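Local coordinates for oxidoreductase protein (Agrobacterium radiobacter, PDB 5UI9) that binds NAD+ and a small dihydroxy acid and is probably an NAD-dependent oxidoreductase of the GFO/IDH/MocA family, at residues Ile32-Leu43 / Ile52-Leu62. Residues are numbered along the deposited sequence; the frame is centred on the assembly and turned at random.
Sequences IAAICDRDPKRL and IERRYGDAAAL. With NAD (nicotinamide-adenine-dinucleotide), chain C.
In the beta-alpha-beta unit that binds the adenosine ribose of NAD, strand 30-36 pairs in parallel with the edge strand 54-56. Ile35 N donates to Arg54 O (3.1 Å), Tyr56 N to Ile35 O (2.9 Å), and Asp37 N to Tyr56 O (3.1 Å). On one face of the sheet, Leu62 sets CD1 against Ala34 CB and CD2 against Cys36 CB. Cys36 SG, turned away from the residue's own amide (chi1 176°), comes within 3.4 Å of Ala59 N at the start of helix 59-65. Leu62 CA lies over one face of the Tyr56 ring, toward its rim; the Tyr56 OH meets Arg54 NH2 in the guanidinium plane and bonds to Asp65. On the other face, Ile35 CG1 packs on Ile52 CG2 (4.0 Å), and Leu43 sets CD2 3.5 Å from Tyr56 O and crosses the Arg55 side chain at CB.

Just past the strand, Asp37 receives both ribose hydroxyls, O2B on OD1 (2.6 Å) and O3B on OD2 (2.8 Å). Asp39 N-H donates to the anti lone pair of OD1, forming an Asx turn, and Cys13 N donates to OD2. One face of the Arg38 guanidinium lies against NAD N6A, offset toward the rim. An acidic residue just after the second strand, holding the ribose diol, is characteristic of NAD-binding Rossmann folds.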
loop_
_atom_site.group_PDB
_atom_site.type_symbol
_atom_site.label_atom_id
_atom_site.label_comp_id
_atom_site.label_asym_id
_atom_site.label_seq_id
_atom_site.Cartn_x
_atom_site.Cartn_y
_atom_site.Cartn_z
ATOM N N ILE A 32 -13.700 -7.125 -39.152
ATOM C CA ILE A 32 -15.101 -7.361 -38.762
ATOM C C ILE A 32 -16.021 -7.377 -39.990
ATOM O O ILE A 32 -16.084 -6.394 -40.733
ATOM C CB ILE A 32 -15.583 -6.295 -37.751
ATOM C CG1 ILE A 32 -14.706 -6.321 -36.485
ATOM C CG2 ILE A 32 -17.058 -6.485 -37.403
ATOM C CD1 ILE A 32 -14.684 -7.627 -35.712
ATOM N N ALA A 33 -16.729 -8.495 -40.178
ATOM C CA ALA A 33 -17.660 -8.683 -41.298
ATOM C C ALA A 33 -19.127 -8.493 -40.898
ATOM O O ALA A 33 -19.979 -8.357 -41.775
ATOM C CB ALA A 33 -17.473 -10.068 -41.907
ATOM N N ALA A 34 -19.424 -8.503 -39.597
ATOM C CA ALA A 34 -20.802 -8.392 -39.113
ATOM C C ALA A 34 -20.839 -7.793 -37.708
ATOM O O ALA A 34 -19.909 -7.984 -36.925
ATOM C CB ALA A 34 -21.468 -9.753 -39.123
ATOM N N ILE A 35 -21.902 -7.052 -37.413
ATOM C CA ILE A 35 -22.121 -6.501 -36.079
ATOM C C ILE A 35 -23.548 -6.773 -35.604
ATOM O O ILE A 35 -24.460 -7.016 -36.410
ATOM C CB ILE A 35 -21.783 -4.990 -35.984
ATOM C CG1 ILE A 35 -22.537 -4.162 -37.032
ATOM C CG2 ILE A 35 -20.280 -4.770 -36.132
ATOM C CD1 ILE A 35 -22.530 -2.674 -36.742
ATOM N N CYS A 36 -23.717 -6.733 -34.285
ATOM C CA CYS A 36 -24.981 -7.052 -33.638
ATOM C C CYS A 36 -25.200 -6.155 -32.424
ATOM O O CYS A 36 -24.279 -5.945 -31.634
ATOM C CB CYS A 36 -24.993 -8.521 -33.213
ATOM S SG CYS A 36 -26.456 -9.032 -32.279
ATOM N N ASP A 37 -26.410 -5.619 -32.301
ATOM C CA ASP A 37 -26.837 -4.881 -31.110
ATOM C C ASP A 37 -28.366 -4.853 -31.027
ATOM O O ASP A 37 -29.044 -4.714 -32.048
ATOM C CB ASP A 37 -26.281 -3.453 -31.130
ATOM C CG ASP A 37 -26.211 -2.833 -29.746
ATOM O OD1 ASP A 37 -27.271 -2.653 -29.099
ATOM O OD2 ASP A 37 -25.090 -2.533 -29.296
ATOM N N ARG A 38 -28.897 -4.993 -29.813
ATOM C CA ARG A 38 -30.342 -4.884 -29.567
ATOM C C ARG A 38 -30.877 -3.470 -29.809
ATOM O O ARG A 38 -32.049 -3.304 -30.115
ATOM C CB ARG A 38 -30.688 -5.300 -28.136
ATOM C CG ARG A 38 -30.485 -6.774 -27.862
ATOM C CD ARG A 38 -30.950 -7.156 -26.465
ATOM N NE ARG A 38 -30.909 -8.606 -26.269
ATOM C CZ ARG A 38 -31.072 -9.232 -25.102
ATOM N NH1 ARG A 38 -31.299 -8.556 -23.981
ATOM N NH2 ARG A 38 -31.003 -10.560 -25.057
ATOM N N ASP A 39 -30.013 -2.469 -29.649
ATOM C CA ASP A 39 -30.361 -1.062 -29.834
ATOM C C ASP A 39 -30.044 -0.667 -31.284
ATOM O O ASP A 39 -28.868 -0.559 -31.639
ATOM C CB ASP A 39 -29.552 -0.232 -28.825
ATOM C CG ASP A 39 -29.868 1.247 -28.860
ATOM O OD1 ASP A 39 -30.642 1.705 -29.724
ATOM O OD2 ASP A 39 -29.306 1.965 -28.000
ATOM N N PRO A 40 -31.084 -0.457 -32.129
ATOM C CA PRO A 40 -30.793 -0.120 -33.536
ATOM C C PRO A 40 -30.121 1.245 -33.773
ATOM O O PRO A 40 -29.578 1.458 -34.849
ATOM C CB PRO A 40 -32.171 -0.182 -34.220
ATOM C CG PRO A 40 -33.169 -0.039 -33.128
ATOM C CD PRO A 40 -32.537 -0.609 -31.892
ATOM N N LYS A 41 -30.149 2.148 -32.795
ATOM C CA LYS A 41 -29.421 3.421 -32.907
ATOM C C LYS A 41 -27.903 3.186 -32.853
ATOM O O LYS A 41 -27.146 3.843 -33.570
ATOM C CB LYS A 41 -29.826 4.396 -31.795
ATOM C CG LYS A 41 -31.305 4.773 -31.771
ATOM C CD LYS A 41 -31.693 5.459 -30.462
ATOM C CE LYS A 41 -33.123 5.132 -30.059
ATOM N NZ LYS A 41 -34.104 5.454 -31.133
ATOM N N ARG A 42 -27.473 2.260 -31.993
ATOM C CA ARG A 42 -26.057 1.862 -31.910
ATOM C C ARG A 42 -25.618 1.053 -33.125
ATOM O O ARG A 42 -24.514 1.238 -33.636
ATOM C CB ARG A 42 -25.791 1.046 -30.641
ATOM C CG ARG A 42 -25.982 1.808 -29.338
ATOM C CD ARG A 42 -25.123 3.060 -29.242
ATOM N NE ARG A 42 -23.705 2.784 -29.467
ATOM C CZ ARG A 42 -22.745 3.707 -29.498
ATOM N NH1 ARG A 42 -23.026 4.996 -29.321
ATOM N NH2 ARG A 42 -21.485 3.336 -29.706
ATOM N N LEU A 43 -26.488 0.155 -33.573
ATOM C CA LEU A 43 -26.244 -0.646 -34.767
ATOM C C LEU A 43 -26.064 0.234 -36.008
ATOM O O LEU A 43 -25.182 -0.011 -36.823
ATOM C CB LEU A 43 -27.408 -1.620 -34.970
ATOM C CG LEU A 43 -27.201 -2.804 -35.902
ATOM C CD1 LEU A 43 -26.151 -3.755 -35.344
ATOM C CD2 LEU A 43 -28.531 -3.519 -36.111
ATOM N N ILE A 52 -19.997 -1.350 -42.083
ATOM C CA ILE A 52 -20.365 -2.764 -41.934
ATOM C C ILE A 52 -21.768 -2.970 -42.522
ATOM O O ILE A 52 -22.741 -2.379 -42.041
ATOM C CB ILE A 52 -20.322 -3.225 -40.451
ATOM C CG1 ILE A 52 -19.048 -2.746 -39.723
ATOM C CG2 ILE A 52 -20.429 -4.741 -40.356
ATOM C CD1 ILE A 52 -17.742 -3.381 -40.172
ATOM N N GLU A 53 -21.862 -3.795 -43.568
ATOM C CA GLU A 53 -23.133 -4.050 -44.266
ATOM C C GLU A 53 -24.043 -4.980 -43.462
ATOM O O GLU A 53 -25.232 -4.708 -43.319
ATOM C CB GLU A 53 -22.886 -4.638 -45.669
ATOM N N ARG A 54 -23.477 -6.072 -42.949
ATOM C CA ARG A 54 -24.227 -7.080 -42.196
ATOM C C ARG A 54 -24.497 -6.614 -40.763
ATOM O O ARG A 54 -23.575 -6.469 -39.961
ATOM C CB ARG A 54 -23.468 -8.406 -42.180
ATOM C CG ARG A 54 -23.245 -9.017 -43.559
ATOM C CD ARG A 54 -22.583 -10.385 -43.458
ATOM N NE ARG A 54 -23.412 -11.332 -42.707
ATOM C CZ ARG A 54 -23.001 -12.485 -42.177
ATOM N NH1 ARG A 54 -21.741 -12.903 -42.301
ATOM N NH2 ARG A 54 -23.872 -13.241 -41.510
ATOM N N ARG A 55 -25.770 -6.387 -40.452
ATOM C CA ARG A 55 -26.174 -5.796 -39.185
ATOM C C ARG A 55 -27.342 -6.581 -38.617
ATOM O O ARG A 55 -28.353 -6.753 -39.297
ATOM C CB ARG A 55 -26.582 -4.343 -39.404
ATOM C CG ARG A 55 -25.472 -3.477 -39.970
ATOM C CD ARG A 55 -25.894 -2.025 -40.112
ATOM N NE ARG A 55 -24.957 -1.270 -40.949
ATOM C CZ ARG A 55 -25.033 0.036 -41.200
ATOM N NH1 ARG A 55 -26.006 0.786 -40.677
ATOM N NH2 ARG A 55 -24.114 0.606 -41.976
ATOM N N TYR A 56 -27.199 -7.046 -37.375
ATOM C CA TYR A 56 -28.182 -7.919 -36.738
ATOM C C TYR A 56 -28.773 -7.305 -35.475
ATOM O O TYR A 56 -28.053 -6.717 -34.665
ATOM C CB TYR A 56 -27.531 -9.268 -36.427
ATOM C CG TYR A 56 -27.261 -10.068 -37.677
ATOM C CD1 TYR A 56 -26.085 -9.885 -38.403
ATOM C CD2 TYR A 56 -28.194 -10.985 -38.157
ATOM C CE1 TYR A 56 -25.828 -10.606 -39.558
ATOM C CE2 TYR A 56 -27.951 -11.713 -39.320
ATOM C CZ TYR A 56 -26.763 -11.519 -40.017
ATOM O OH TYR A 56 -26.496 -12.222 -41.166
ATOM N N GLY A 57 -30.088 -7.450 -35.322
ATOM C CA GLY A 57 -30.795 -7.036 -34.120
ATOM C C GLY A 57 -30.709 -8.026 -32.965
ATOM O O GLY A 57 -31.063 -7.682 -31.837
ATOM N N ASP A 58 -30.276 -9.256 -33.243
ATOM C CA ASP A 58 -30.093 -10.272 -32.203
ATOM C C ASP A 58 -29.045 -11.314 -32.591
ATOM O O ASP A 58 -28.918 -11.678 -33.759
ATOM C CB ASP A 58 -31.415 -10.969 -31.869
ATOM C CG ASP A 58 -31.986 -11.745 -33.043
ATOM O OD1 ASP A 58 -32.596 -11.110 -33.926
ATOM O OD2 ASP A 58 -31.817 -12.985 -33.084
ATOM N N ALA A 59 -28.306 -11.783 -31.587
ATOM C CA ALA A 59 -27.191 -12.702 -31.781
ATOM C C ALA A 59 -27.616 -14.067 -32.334
ATOM O O ALA A 59 -26.865 -14.677 -33.092
ATOM C CB ALA A 59 -26.422 -12.876 -30.476
ATOM N N ALA A 60 -28.807 -14.541 -31.967
ATOM C CA ALA A 60 -29.305 -15.836 -32.458
ATOM C C ALA A 60 -29.352 -15.894 -33.981
ATOM O O ALA A 60 -28.908 -16.871 -34.581
ATOM C CB ALA A 60 -30.679 -16.139 -31.874
ATOM N N ALA A 61 -29.873 -14.835 -34.596
ATOM C CA ALA A 61 -29.941 -14.719 -36.054
ATOM C C ALA A 61 -28.542 -14.620 -36.673
ATOM O O ALA A 61 -28.260 -15.276 -37.676
ATOM C CB ALA A 61 -30.782 -13.514 -36.454
ATOM N N LEU A 62 -27.685 -13.796 -36.070
ATOM C CA LEU A 62 -26.282 -13.677 -36.476
ATOM C C LEU A 62 -25.620 -15.050 -36.572
ATOM O O LEU A 62 -25.072 -15.399 -37.614
ATOM C CB LEU A 62 -25.514 -12.774 -35.497
ATOM C CG LEU A 62 -23.987 -12.682 -35.598
ATOM C CD1 LEU A 62 -23.568 -11.932 -36.851
ATOM C CD2 LEU A 62 -23.425 -12.013 -34.352
HETATM P PA NAD C . -22.505 -0.165 -23.162
HETATM O O1A NAD C . -23.796 -0.315 -22.386
HETATM O O2A NAD C . -22.068 1.189 -23.648
HETATM O O5B NAD C . -22.561 -1.148 -24.423
HETATM C C5B NAD C . -23.188 -2.423 -24.384
HETATM C C4B NAD C . -23.929 -2.598 -25.701
HETATM O O4B NAD C . -24.316 -3.962 -25.833
HETATM C C3B NAD C . -25.200 -1.766 -25.773
HETATM O O3B NAD C . -25.211 -1.021 -26.999
HETATM C C2B NAD C . -26.340 -2.771 -25.701
HETATM O O2B NAD C . -27.449 -2.376 -26.509
HETATM C C1B NAD C . -25.687 -4.040 -26.221
HETATM N N9A NAD C . -26.204 -5.336 -25.722
HETATM C C8A NAD C . -26.406 -5.710 -24.443
HETATM N N7A NAD C . -26.851 -6.993 -24.396
HETATM C C5A NAD C . -26.920 -7.458 -25.658
HETATM C C6A NAD C . -27.307 -8.725 -26.335
HETATM N N6A NAD C . -27.727 -9.799 -25.633
HETATM N N1A NAD C . -27.221 -8.773 -27.685
HETATM C C2A NAD C . -26.810 -7.721 -28.424
HETATM N N3A NAD C . -26.446 -6.547 -27.873
HETATM C C4A NAD C . -26.478 -6.359 -26.526
HETATM O O3 NAD C . -21.325 -0.828 -22.294
HETATM P PN NAD C . -19.767 -0.430 -22.443
HETATM O O1N NAD C . -19.461 0.783 -21.600
HETATM O O2N NAD C . -19.390 -0.423 -23.903
HETATM O O5D NAD C . -19.123 -1.691 -21.703
HETATM C C5D NAD C . -19.306 -2.996 -22.236
HETATM C C4D NAD C . -18.326 -3.928 -21.551
HETATM O O4D NAD C . -16.998 -3.469 -21.819
HETATM C C3D NAD C . -18.512 -3.948 -20.041
HETATM O O3D NAD C . -18.536 -5.300 -19.570
HETATM C C2D NAD C . -17.315 -3.186 -19.496
HETATM O O2D NAD C . -16.838 -3.703 -18.254
HETATM C C1D NAD C . -16.270 -3.366 -20.596
HETATM N N1N NAD C . -15.249 -2.307 -20.692
HETATM C C2N NAD C . -13.971 -2.708 -20.826
HETATM C C3N NAD C . -12.921 -1.809 -20.929
HETATM C C7N NAD C . -11.524 -2.349 -21.073
HETATM O O7N NAD C . -11.350 -3.391 -21.701
HETATM N N7N NAD C . -10.494 -1.700 -20.527
HETATM C C4N NAD C . -13.210 -0.444 -20.892
HETATM C C5N NAD C . -14.538 -0.034 -20.759
HETATM C C6N NAD C . -15.551 -0.989 -20.668
#